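Local coordinates for protein five-membered-cyclitol-phosphate synthase (Streptomyces citricolor, PDB 6K96) that belongs to the myo-inositol-1-phosphate synthase family and binds nicotinamide-adenine-dinucleotide together with a sodium ion, at residues G218-D221 with F222-L225; K289-D292 with S293-A296; G135-W138 with A139-Y143; G69-F72 with K73-V76. One frame throughout, in Å; residues are numbered along the deposited sequence.

Contact 1 of 4, residues G218-D221 with F222-L225; sequences GNED and FRNL. With NAD (nicotinamide-adenine-dinucleotide), chain G.
Arg-223 N bonds to Asn-219 O at 3.0 Å, and this is the first of three i to i+4 backbone bonds that open helix 220-225. Asn-224 N follows onto Glu-220 O, and Leu-225 N onto Asp-221 O. The chain passes without a break from the loop at Gly-218 and the extended Asn-219 into helix 220-225.

Asn-219 is the N-cap. Its OD1 accepts from Phe-222 N at 2.9 Å, with an N-H...O angle of 160° and the donor tilted 21° from the amide plane. CG lies between the backbone N and the carbonyl carbon (chi1 57°), which folds the amide back over the first turn. The other end of this amide, ND2, is held by Asp-264, so both ends of the cap are fixed. Phe-222 turns its ring away from the cap, toward strand 255-258.

Asp-221 points its carboxylate at the ligand. OD1 accepts from the ribose hydroxyl O2D of NAD at 2.6 Å. The Leu-225 methyl CD2 comes within 3.4 Å of the same Asp-221 OD1, so an apolar branch borders the carboxylate.

Glu-220 and Arg-223 lie one turn apart at the more open edge. Glu-220 OE2 stays 4.4 Å from Arg-223 NE, beyond a salt bridge. Arg-223 makes a cation-pi contact with Tyr-258. Asn-224 ND2 is bonded to Thr-134 O.

The whole is an asparagine-capped helix N-terminus, here forming part of the NAD pocket: Asn-219 caps the first turn, and Asp-221 within it bonds the nicotinamide ribose.

Contact 2 of 4, residues K289-D292 with S293-A296; sequences KVQD and SSNA. With NA (sodium ion), chain H; NAD (nicotinamide-adenine-dinucleotide), chain G.
Gln-291 O takes two backbone donors at the point where strand 281-291 gives way to helix 292-313. Ser-294 N lies 2.7 Å from Gln-291 O and well above its carbonyl plane. Asn-295 N reaches the same Gln-291 O at 3.3 Å, in that plane. Asp-292 O also receives Asn-295 N and Ala-296 N, both weakly.

The tight part lies at the ligand. Sodium is bound by Ser-293 OG at 2.5 Å, and by O2N and O7N of NAD at 2.3 Å each. Asn-15 completes the site. Ser-293 OG, anti to the carbonyl carbon (chi1 -73°), is turned to the sodium ion, and it is also hydrogen-bonded to Asp-264. The carboxamide nitrogen N7N of NAD donates to Asp-292 O at 2.9 Å. Its bond to Asp-292 OD1 is weak, with an angle of only 115°. Ala-296 CB packs beside the carboxamide oxygen.

The other side is more loosely joined. Val-290 CG2 meets Asn-295 ND2 at 3.6 Å, the two side chains crossing at about a right angle. One water links Asp-292 OD1 and Asn-295 ND2, donating to the first and accepting from the second. Asn-295 ND2 is also tied to Leu-188 O. Ser-294 OG only brushes Gln-291 CB; its hydrogen bonds go to Tyr-83 and to Thr-280 of the second subunit.

The carboxamide is therefore held at both ends, N7N by Asp-292 and O7N by sodium, which fixes its rotation. Sodium on O7N and O2N probably offsets phosphate charge and may polarise the carboxamide.

Contact 3 of 4, residues G135-W138 with A139-Y143; sequences GLQW and AAIAY. With NAD (nicotinamide-adenine-dinucleotide), chain G.
Backbone bonds join Leu-136, the N-cap residue, to the first turn of helix 137-149. Leu-136 O accepts from Ala-139 N at 3.0 Å, with the donor 52° above the carbonyl plane, and from Ala-140 N almost straight, at 172°. Ile-141 N then bonds to Gln-137 O, and Ala-142 N to Trp-138 O.

The aromatic contact is between neighbours. Ala-139 CB sits over one face of the Trp-138 six-membered ring, 3.6 Å from its centroid, a CH-pi contact. Trp-138 CG lies between its backbone N and carbonyl carbon (chi1 67°), which folds the indole back over Ala-139.

Apolar packing is lighter: Leu-136 CB meets Ala-139 CB at 4.1 Å. Gln-137 instead lays a polar amide alongside Ile-141, with NE2 3.6 Å from Ile-141 CG1 and bonded to Leu-161 O.

Ligand contacts lie at the adenine. Tyr-143 OH is 3.0 Å from NAD N1A, and the hydroxyl is also hydrogen-bonded to Leu-101 N. Trp-138 CH2 approaches NAD N6A.

Helix 137-149 is the helix of the beta-alpha-beta unit that joins strands 127-130 and 153-156. Ala-139, Ala-140 and Tyr-143 pack on Tyr-130 of strand 127-130.

Contact 4 of 4, residues G69-F72 with K73-V76; sequences GVPF and KDAV
A short helix, 72-75, begins here at its N-cap, Pro-71, after the loop that follows strand 55-62. Pro-71 O accepts two backbone donors from opposite faces of its plane. Asp-74 N comes to within 2.8 Å of Pro-71 O, and Ala-75 N to within 3.1 Å of it, the latter nearly straight at 171°. Val-76 N continues the turn by bonding to Phe-72 O at 3.0 Å.

Phe-72 and Val-76 form the buried side. The Val-76 methyl CG1 lies over one face of the Phe-72 ring, 4.0 Å from its centroid and shifted toward the rim. This is a CH-pi contact, with Phe-72 CZ the nearest ring atom. Phe-72 CG is anti to the backbone N (chi1 -175°), and from there the ring presents one face to Val-76.

Val-70 covers another side. Its CG1 reaches Asp-74 CB at 3.6 Å and also packs on Ala-75, so the loop folds against the helix it precedes. Asp-74 OD2 lies alongside the Pro-71 ring. Asp-74 OD1 forms a salt bridge with Lys-73 NZ at 3.2 Å, met from above the carboxylate plane. The lysine chain bends at chi2 and chi3 to get there.

Phe-72 stacks on Phe-57 of strand 55-62 and meets Phe-20 of helix 14-31 edge-to-face. Val-76 packs on Ile-16 and Phe-20, so the short helix lies against helix 14-31, while Gly-69 and Val-70 bond through their backbones to Val-97.

Overall arrangement
Contacts 1, 2 and 3 all touch the same NAD, and meet it at different places. Contact 3 meets the adenine, contact 1 the nicotinamide ribose, and contact 2 the carboxamide and the sodium ion. Contacts 1 and 2 have centres 13 Å apart and meet directly: Asp-221 OD2 lies 4.1 Å from Asp-292 OD2, two carboxylates close together near the nicotinamide end. Contact 3 is further off, its centre 19 Å from that of contact 1 and 24 Å from that of contact 2. Contact 4 stands apart from these, with the side chain of Ala-75 about 8 Å from NAD. Its nearest atoms are about 10 Å from contact 2.

Contact 1 of 4, residues G218-D221 with F222-L225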
# COMPACT_ATOMS: atom_id res chain seq x y z
N GLY B 218 -18.32 2.36 -8.10
CA GLY B 218 -19.19 1.38 -8.78
C GLY B 218 -20.66 1.66 -8.59
O GLY B 218 -21.40 0.73 -8.73
N ASN B 219 -21.06 2.90 -8.32
CA ASN B 219 -22.48 3.31 -8.16
C ASN B 219 -22.90 4.28 -9.27
O ASN B 219 -22.07 4.74 -10.07
CB ASN B 219 -22.78 3.92 -6.79
CG ASN B 219 -21.95 5.12 -6.41
OD1 ASN B 219 -21.37 5.79 -7.26
ND2 ASN B 219 -21.81 5.35 -5.12
N GLU B 220 -24.19 4.58 -9.30
CA GLU B 220 -24.79 5.48 -10.31
C GLU B 220 -24.11 6.84 -10.16
O GLU B 220 -23.80 7.42 -11.24
CB GLU B 220 -26.31 5.45 -10.17
CG GLU B 220 -27.05 5.26 -11.50
CD GLU B 220 -26.61 4.12 -12.43
OE1 GLU B 220 -26.35 2.99 -11.93
OE2 GLU B 220 -26.54 4.37 -13.69
N ASP B 221 -23.80 7.34 -8.96
CA ASP B 221 -23.18 8.69 -8.83
C ASP B 221 -21.89 8.67 -9.66
O ASP B 221 -21.70 9.56 -10.56
CB ASP B 221 -22.97 9.18 -7.39
CG ASP B 221 -22.31 10.55 -7.22
OD1 ASP B 221 -22.75 11.49 -7.91
OD2 ASP B 221 -21.32 10.72 -6.41
N PHE B 222 -21.04 7.68 -9.42
CA PHE B 222 -19.70 7.64 -10.04
C PHE B 222 -19.84 7.48 -11.57
O PHE B 222 -19.08 8.14 -12.29
CB PHE B 222 -18.89 6.55 -9.35
CG PHE B 222 -17.44 6.49 -9.74
CD1 PHE B 222 -17.07 5.78 -10.85
CD2 PHE B 222 -16.49 7.16 -9.02
CE1 PHE B 222 -15.75 5.74 -11.26
CE2 PHE B 222 -15.16 7.08 -9.40
CZ PHE B 222 -14.80 6.41 -10.54
N ARG B 223 -20.73 6.60 -12.00
CA ARG B 223 -21.13 6.37 -13.42
C ARG B 223 -21.61 7.69 -14.08
O ARG B 223 -21.17 8.00 -15.21
CB ARG B 223 -22.21 5.28 -13.48
CG ARG B 223 -22.01 4.29 -14.62
CD ARG B 223 -23.22 3.61 -15.23
NE ARG B 223 -23.01 2.17 -15.05
CZ ARG B 223 -22.09 1.42 -15.70
NH1 ARG B 223 -21.30 1.96 -16.61
NH2 ARG B 223 -21.98 0.13 -15.45
N ASN B 224 -22.44 8.49 -13.39
CA ASN B 224 -22.87 9.83 -13.85
C ASN B 224 -21.65 10.75 -13.99
O ASN B 224 -21.44 11.30 -15.09
CB ASN B 224 -23.90 10.49 -12.91
CG ASN B 224 -24.35 11.85 -13.40
OD1 ASN B 224 -24.84 11.98 -14.54
ND2 ASN B 224 -24.24 12.86 -12.54
N LEU B 225 -20.85 10.95 -12.93
CA LEU B 225 -19.74 11.94 -13.01
C LEU B 225 -18.88 11.69 -14.27
O LEU B 225 -18.64 12.67 -15.01
CB LEU B 225 -18.91 11.91 -11.72
CG LEU B 225 -19.41 12.72 -10.51
CD1 LEU B 225 -20.64 13.59 -10.79
CD2 LEU B 225 -19.67 11.80 -9.32
PA NAD G . -27.94 8.23 -6.88
O1A NAD G . -27.57 8.14 -8.31
O2A NAD G . -27.80 6.96 -6.09
O5B NAD G . -29.35 8.89 -6.61
C5B NAD G . -29.91 9.61 -7.73
C4B NAD G . -31.40 9.41 -7.74
O4B NAD G . -32.11 10.49 -8.45
C3B NAD G . -31.82 8.12 -8.44
O3B NAD G . -32.84 7.50 -7.66
C2B NAD G . -32.42 8.64 -9.75
O2B NAD G . -33.18 7.58 -10.24
C1B NAD G . -33.15 9.87 -9.19
N9A NAD G . -33.65 10.84 -10.14
C8A NAD G . -33.08 11.09 -11.37
N7A NAD G . -33.65 12.09 -12.01
C5A NAD G . -34.63 12.55 -11.14
C6A NAD G . -35.57 13.60 -11.26
N6A NAD G . -35.62 14.40 -12.32
N1A NAD G . -36.39 13.84 -10.20
C2A NAD G . -36.30 13.02 -9.14
N3A NAD G . -35.47 11.99 -8.93
C4A NAD G . -34.64 11.80 -9.98
O3 NAD G . -27.00 9.33 -6.22
PN NAD G . -26.42 9.42 -4.73
O1N NAD G . -27.57 9.31 -3.79
O2N NAD G . -25.26 8.47 -4.75
O5D NAD G . -25.89 10.94 -4.71
C5D NAD G . -26.89 12.02 -4.93
C4D NAD G . -26.18 13.31 -5.23
O4D NAD G . -25.38 13.75 -4.12
C3D NAD G . -25.23 13.19 -6.44
O3D NAD G . -25.31 14.41 -7.15
C2D NAD G . -23.86 13.17 -5.78
O2D NAD G . -22.78 13.71 -6.53
C1D NAD G . -24.08 14.12 -4.60
N1N NAD G . -22.98 13.94 -3.60
C2N NAD G . -22.66 12.62 -3.15
C3N NAD G . -21.54 12.38 -2.37
C7N NAD G . -21.28 10.96 -1.90
O7N NAD G . -22.12 10.09 -2.10
N7N NAD G . -20.13 10.70 -1.28
C4N NAD G . -20.71 13.46 -2.08
C5N NAD G . -21.13 14.76 -2.37
C6N NAD G . -22.22 14.97 -3.20

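Contact 2 of 4, residues K289-D292 with S293-A296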
# COMPACT_ATOMS: atom_id res chain seq x y z
N LYS B 289 -10.31 3.50 1.68
CA LYS B 289 -11.58 2.85 1.29
C LYS B 289 -12.67 3.47 2.15
O LYS B 289 -12.37 3.61 3.31
CB LYS B 289 -11.51 1.33 1.41
CG LYS B 289 -12.58 0.60 0.60
CD LYS B 289 -12.39 -0.89 0.56
CE LYS B 289 -12.84 -1.51 -0.75
NZ LYS B 289 -14.13 -2.26 -0.63
N VAL B 290 -13.83 3.84 1.59
CA VAL B 290 -15.02 4.34 2.34
C VAL B 290 -16.31 3.82 1.71
O VAL B 290 -16.29 3.38 0.54
CB VAL B 290 -14.99 5.86 2.36
CG1 VAL B 290 -13.73 6.38 3.01
CG2 VAL B 290 -15.15 6.47 0.98
N GLN B 291 -17.41 3.84 2.45
CA GLN B 291 -18.79 3.61 1.92
C GLN B 291 -19.27 4.95 1.37
O GLN B 291 -19.76 5.73 2.18
CB GLN B 291 -19.88 3.33 2.95
CG GLN B 291 -20.37 1.92 3.09
CD GLN B 291 -20.60 1.02 1.90
OE1 GLN B 291 -20.45 -0.17 2.09
NE2 GLN B 291 -20.97 1.50 0.72
N ASP B 292 -19.08 5.21 0.08
CA ASP B 292 -19.22 6.58 -0.51
C ASP B 292 -20.50 7.24 0.02
O ASP B 292 -20.43 8.37 0.50
CB ASP B 292 -19.12 6.55 -2.04
CG ASP B 292 -18.92 7.92 -2.66
OD1 ASP B 292 -18.21 8.70 -2.04
OD2 ASP B 292 -19.56 8.21 -3.75
N SER B 293 -21.63 6.55 0.05
CA SER B 293 -22.92 7.18 0.43
C SER B 293 -23.08 7.34 1.96
O SER B 293 -24.04 8.08 2.38
CB SER B 293 -24.05 6.43 -0.16
OG SER B 293 -24.10 6.67 -1.55
N SER B 294 -22.23 6.71 2.77
CA SER B 294 -22.10 7.05 4.21
C SER B 294 -21.40 8.40 4.28
O SER B 294 -21.73 9.19 5.19
CB SER B 294 -21.37 5.98 5.04
OG SER B 294 -22.19 4.83 5.28
N ASN B 295 -20.49 8.69 3.34
CA ASN B 295 -19.76 9.97 3.34
C ASN B 295 -20.78 11.07 3.04
O ASN B 295 -20.48 12.18 3.38
CB ASN B 295 -18.63 10.03 2.32
CG ASN B 295 -17.23 9.85 2.89
OD1 ASN B 295 -17.04 9.78 4.09
ND2 ASN B 295 -16.24 9.79 2.00
N ALA B 296 -21.89 10.76 2.38
CA ALA B 296 -22.98 11.73 2.13
C ALA B 296 -23.80 11.84 3.41
O ALA B 296 -23.92 12.91 3.91
CB ALA B 296 -23.86 11.28 0.99
NA NA H . -23.68 8.66 -3.06
PA NAD G . -27.94 8.23 -6.88
O1A NAD G . -27.57 8.14 -8.31
O2A NAD G . -27.80 6.96 -6.09
O5B NAD G . -29.35 8.89 -6.61
C5B NAD G . -29.91 9.61 -7.73
C4B NAD G . -31.40 9.41 -7.74
O4B NAD G . -32.11 10.49 -8.45
C3B NAD G . -31.82 8.12 -8.44
O3B NAD G . -32.84 7.50 -7.66
C2B NAD G . -32.42 8.64 -9.75
O2B NAD G . -33.18 7.58 -10.24
C1B NAD G . -33.15 9.87 -9.19
N9A NAD G . -33.65 10.84 -10.14
C8A NAD G . -33.08 11.09 -11.37
N7A NAD G . -33.65 12.09 -12.01
C5A NAD G . -34.63 12.55 -11.14
C6A NAD G . -35.57 13.60 -11.26
N6A NAD G . -35.62 14.40 -12.32
N1A NAD G . -36.39 13.84 -10.20
C2A NAD G . -36.30 13.02 -9.14
N3A NAD G . -35.47 11.99 -8.93
C4A NAD G . -34.64 11.80 -9.98
O3 NAD G . -27.00 9.33 -6.22
PN NAD G . -26.42 9.42 -4.73
O1N NAD G . -27.57 9.31 -3.79
O2N NAD G . -25.26 8.47 -4.75
O5D NAD G . -25.89 10.94 -4.71
C5D NAD G . -26.89 12.02 -4.93
C4D NAD G . -26.18 13.31 -5.23
O4D NAD G . -25.38 13.75 -4.12
C3D NAD G . -25.23 13.19 -6.44
O3D NAD G . -25.31 14.41 -7.15
C2D NAD G . -23.86 13.17 -5.78
O2D NAD G . -22.78 13.71 -6.53
C1D NAD G . -24.08 14.12 -4.60
N1N NAD G . -22.98 13.94 -3.60
C2N NAD G . -22.66 12.62 -3.15
C3N NAD G . -21.54 12.38 -2.37
C7N NAD G . -21.28 10.96 -1.90
O7N NAD G . -22.12 10.09 -2.10
N7N NAD G . -20.13 10.70 -1.28
C4N NAD G . -20.71 13.46 -2.08
C5N NAD G . -21.13 14.76 -2.37
C6N NAD G . -22.22 14.97 -3.20
O HOH W 1 -16.63 10.44 -0.61

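Contact 3 of 4, residues G135-W138 with A139-Y143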
# COMPACT_ATOMS: atom_id res chain seq x y z
N GLY B 135 -25.55 17.70 -12.31
CA GLY B 135 -25.57 18.23 -13.67
C GLY B 135 -26.93 18.77 -14.07
O GLY B 135 -27.06 19.26 -15.24
N LEU B 136 -27.94 18.69 -13.19
CA LEU B 136 -29.32 19.02 -13.61
C LEU B 136 -29.74 20.36 -13.02
O LEU B 136 -30.59 20.34 -12.15
CB LEU B 136 -30.26 17.88 -13.18
CG LEU B 136 -29.79 16.46 -13.53
CD1 LEU B 136 -30.45 15.42 -12.61
CD2 LEU B 136 -30.00 16.13 -15.00
N GLN B 137 -29.19 21.46 -13.53
CA GLN B 137 -29.47 22.88 -13.10
C GLN B 137 -30.96 23.20 -13.15
O GLN B 137 -31.47 23.79 -12.19
CB GLN B 137 -28.64 23.87 -13.90
CG GLN B 137 -28.68 25.30 -13.36
CD GLN B 137 -28.27 25.50 -11.92
OE1 GLN B 137 -27.09 25.53 -11.58
NE2 GLN B 137 -29.24 25.67 -11.03
N TRP B 138 -31.68 22.79 -14.18
CA TRP B 138 -33.15 23.00 -14.25
C TRP B 138 -33.87 22.39 -13.03
O TRP B 138 -34.85 23.01 -12.56
CB TRP B 138 -33.72 22.48 -15.59
CG TRP B 138 -33.62 20.99 -15.75
CD1 TRP B 138 -32.64 20.28 -16.37
CD2 TRP B 138 -34.54 20.03 -15.21
NE1 TRP B 138 -32.89 18.93 -16.27
CE2 TRP B 138 -34.05 18.75 -15.56
CE3 TRP B 138 -35.71 20.12 -14.44
CZ2 TRP B 138 -34.71 17.58 -15.17
CZ3 TRP B 138 -36.36 18.96 -14.06
CH2 TRP B 138 -35.86 17.71 -14.42
N ALA B 139 -33.43 21.22 -12.53
CA ALA B 139 -34.18 20.45 -11.50
C ALA B 139 -33.93 21.08 -10.14
O ALA B 139 -34.91 21.37 -9.41
CB ALA B 139 -33.80 19.00 -11.51
N ALA B 140 -32.67 21.33 -9.82
CA ALA B 140 -32.23 22.01 -8.58
C ALA B 140 -33.03 23.31 -8.45
O ALA B 140 -33.64 23.55 -7.39
CB ALA B 140 -30.73 22.23 -8.65
N ILE B 141 -33.10 24.12 -9.51
CA ILE B 141 -33.91 25.38 -9.49
C ILE B 141 -35.37 25.01 -9.21
O ILE B 141 -35.99 25.64 -8.36
CB ILE B 141 -33.73 26.17 -10.81
CG1 ILE B 141 -32.53 27.12 -10.75
CG2 ILE B 141 -35.01 26.88 -11.21
CD1 ILE B 141 -32.60 28.05 -9.56
N ALA B 142 -35.91 24.03 -9.94
CA ALA B 142 -37.34 23.66 -9.98
C ALA B 142 -37.76 23.14 -8.61
O ALA B 142 -38.65 23.76 -8.03
CB ALA B 142 -37.63 22.67 -11.09
N TYR B 143 -37.14 22.07 -8.11
CA TYR B 143 -37.45 21.55 -6.76
C TYR B 143 -37.29 22.66 -5.72
O TYR B 143 -38.00 22.65 -4.71
CB TYR B 143 -36.58 20.33 -6.40
CG TYR B 143 -37.04 19.08 -7.09
CD1 TYR B 143 -38.14 18.39 -6.61
CD2 TYR B 143 -36.46 18.66 -8.26
CE1 TYR B 143 -38.63 17.27 -7.27
CE2 TYR B 143 -36.95 17.57 -8.94
CZ TYR B 143 -38.04 16.88 -8.46
OH TYR B 143 -38.46 15.77 -9.12
PA NAD G . -27.94 8.23 -6.88
O1A NAD G . -27.57 8.14 -8.31
O2A NAD G . -27.80 6.96 -6.09
O5B NAD G . -29.35 8.89 -6.61
C5B NAD G . -29.91 9.61 -7.73
C4B NAD G . -31.40 9.41 -7.74
O4B NAD G . -32.11 10.49 -8.45
C3B NAD G . -31.82 8.12 -8.44
O3B NAD G . -32.84 7.50 -7.66
C2B NAD G . -32.42 8.64 -9.75
O2B NAD G . -33.18 7.58 -10.24
C1B NAD G . -33.15 9.87 -9.19
N9A NAD G . -33.65 10.84 -10.14
C8A NAD G . -33.08 11.09 -11.37
N7A NAD G . -33.65 12.09 -12.01
C5A NAD G . -34.63 12.55 -11.14
C6A NAD G . -35.57 13.60 -11.26
N6A NAD G . -35.62 14.40 -12.32
N1A NAD G . -36.39 13.84 -10.20
C2A NAD G . -36.30 13.02 -9.14
N3A NAD G . -35.47 11.99 -8.93
C4A NAD G . -34.64 11.80 -9.98
O3 NAD G . -27.00 9.33 -6.22
PN NAD G . -26.42 9.42 -4.73
O1N NAD G . -27.57 9.31 -3.79
O2N NAD G . -25.26 8.47 -4.75
O5D NAD G . -25.89 10.94 -4.71
C5D NAD G . -26.89 12.02 -4.93
C4D NAD G . -26.18 13.31 -5.23
O4D NAD G . -25.38 13.75 -4.12
C3D NAD G . -25.23 13.19 -6.44
O3D NAD G . -25.31 14.41 -7.15
C2D NAD G . -23.86 13.17 -5.78
O2D NAD G . -22.78 13.71 -6.53
C1D NAD G . -24.08 14.12 -4.60
N1N NAD G . -22.98 13.94 -3.60
C2N NAD G . -22.66 12.62 -3.15
C3N NAD G . -21.54 12.38 -2.37
C7N NAD G . -21.28 10.96 -1.90
O7N NAD G . -22.12 10.09 -2.10
N7N NAD G . -20.13 10.70 -1.28
C4N NAD G . -20.71 13.46 -2.08
C5N NAD G . -21.13 14.76 -2.37
C6N NAD G . -22.22 14.97 -3.20

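Contact 4 of 4, residues G69-F72 with K73-V76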
# COMPACT_ATOMS: atom_id res chain seq x y z
N GLY B 69 -44.06 4.65 -7.61
CA GLY B 69 -45.26 3.91 -7.15
C GLY B 69 -44.92 2.65 -6.37
O GLY B 69 -45.86 1.87 -6.04
N VAL B 70 -43.65 2.49 -6.02
CA VAL B 70 -43.17 1.51 -5.02
C VAL B 70 -43.21 2.15 -3.63
O VAL B 70 -42.92 3.34 -3.44
CB VAL B 70 -41.77 1.01 -5.43
CG1 VAL B 70 -41.24 -0.01 -4.44
CG2 VAL B 70 -41.78 0.43 -6.82
N PRO B 71 -43.62 1.39 -2.59
CA PRO B 71 -43.55 1.90 -1.22
C PRO B 71 -42.09 2.18 -0.82
O PRO B 71 -41.20 1.40 -1.15
CB PRO B 71 -44.19 0.79 -0.36
CG PRO B 71 -44.88 -0.14 -1.34
CD PRO B 71 -44.19 0.04 -2.68
N PHE B 72 -41.90 3.31 -0.14
CA PHE B 72 -40.59 3.94 0.15
C PHE B 72 -39.60 2.89 0.63
O PHE B 72 -38.52 2.75 0.04
CB PHE B 72 -40.78 5.01 1.23
CG PHE B 72 -39.54 5.81 1.53
CD1 PHE B 72 -39.05 6.72 0.61
CD2 PHE B 72 -38.85 5.63 2.71
CE1 PHE B 72 -37.89 7.45 0.88
CE2 PHE B 72 -37.71 6.36 2.98
CZ PHE B 72 -37.23 7.27 2.07
N LYS B 73 -39.99 2.16 1.68
CA LYS B 73 -39.25 1.04 2.30
C LYS B 73 -38.57 0.19 1.23
O LYS B 73 -37.43 -0.22 1.46
CB LYS B 73 -40.21 0.18 3.13
CG LYS B 73 -39.54 -0.52 4.30
CD LYS B 73 -39.75 -2.01 4.35
CE LYS B 73 -38.83 -2.80 3.45
NZ LYS B 73 -39.44 -4.11 3.11
N ASP B 74 -39.25 -0.11 0.13
CA ASP B 74 -38.79 -1.06 -0.92
C ASP B 74 -37.96 -0.33 -1.97
O ASP B 74 -36.91 -0.88 -2.39
CB ASP B 74 -39.97 -1.80 -1.57
CG ASP B 74 -40.67 -2.81 -0.67
OD1 ASP B 74 -39.97 -3.62 0.01
OD2 ASP B 74 -41.92 -2.80 -0.67
N ALA B 75 -38.42 0.86 -2.36
CA ALA B 75 -37.80 1.81 -3.31
C ALA B 75 -36.34 2.13 -2.94
O ALA B 75 -35.51 2.21 -3.89
CB ALA B 75 -38.63 3.09 -3.38
N VAL B 76 -36.05 2.38 -1.66
CA VAL B 76 -34.69 2.78 -1.18
C VAL B 76 -33.73 1.63 -1.45
O VAL B 76 -32.57 1.90 -1.80
CB VAL B 76 -34.63 3.22 0.29
CG1 VAL B 76 -35.09 4.65 0.51
CG2 VAL B 76 -35.39 2.28 1.20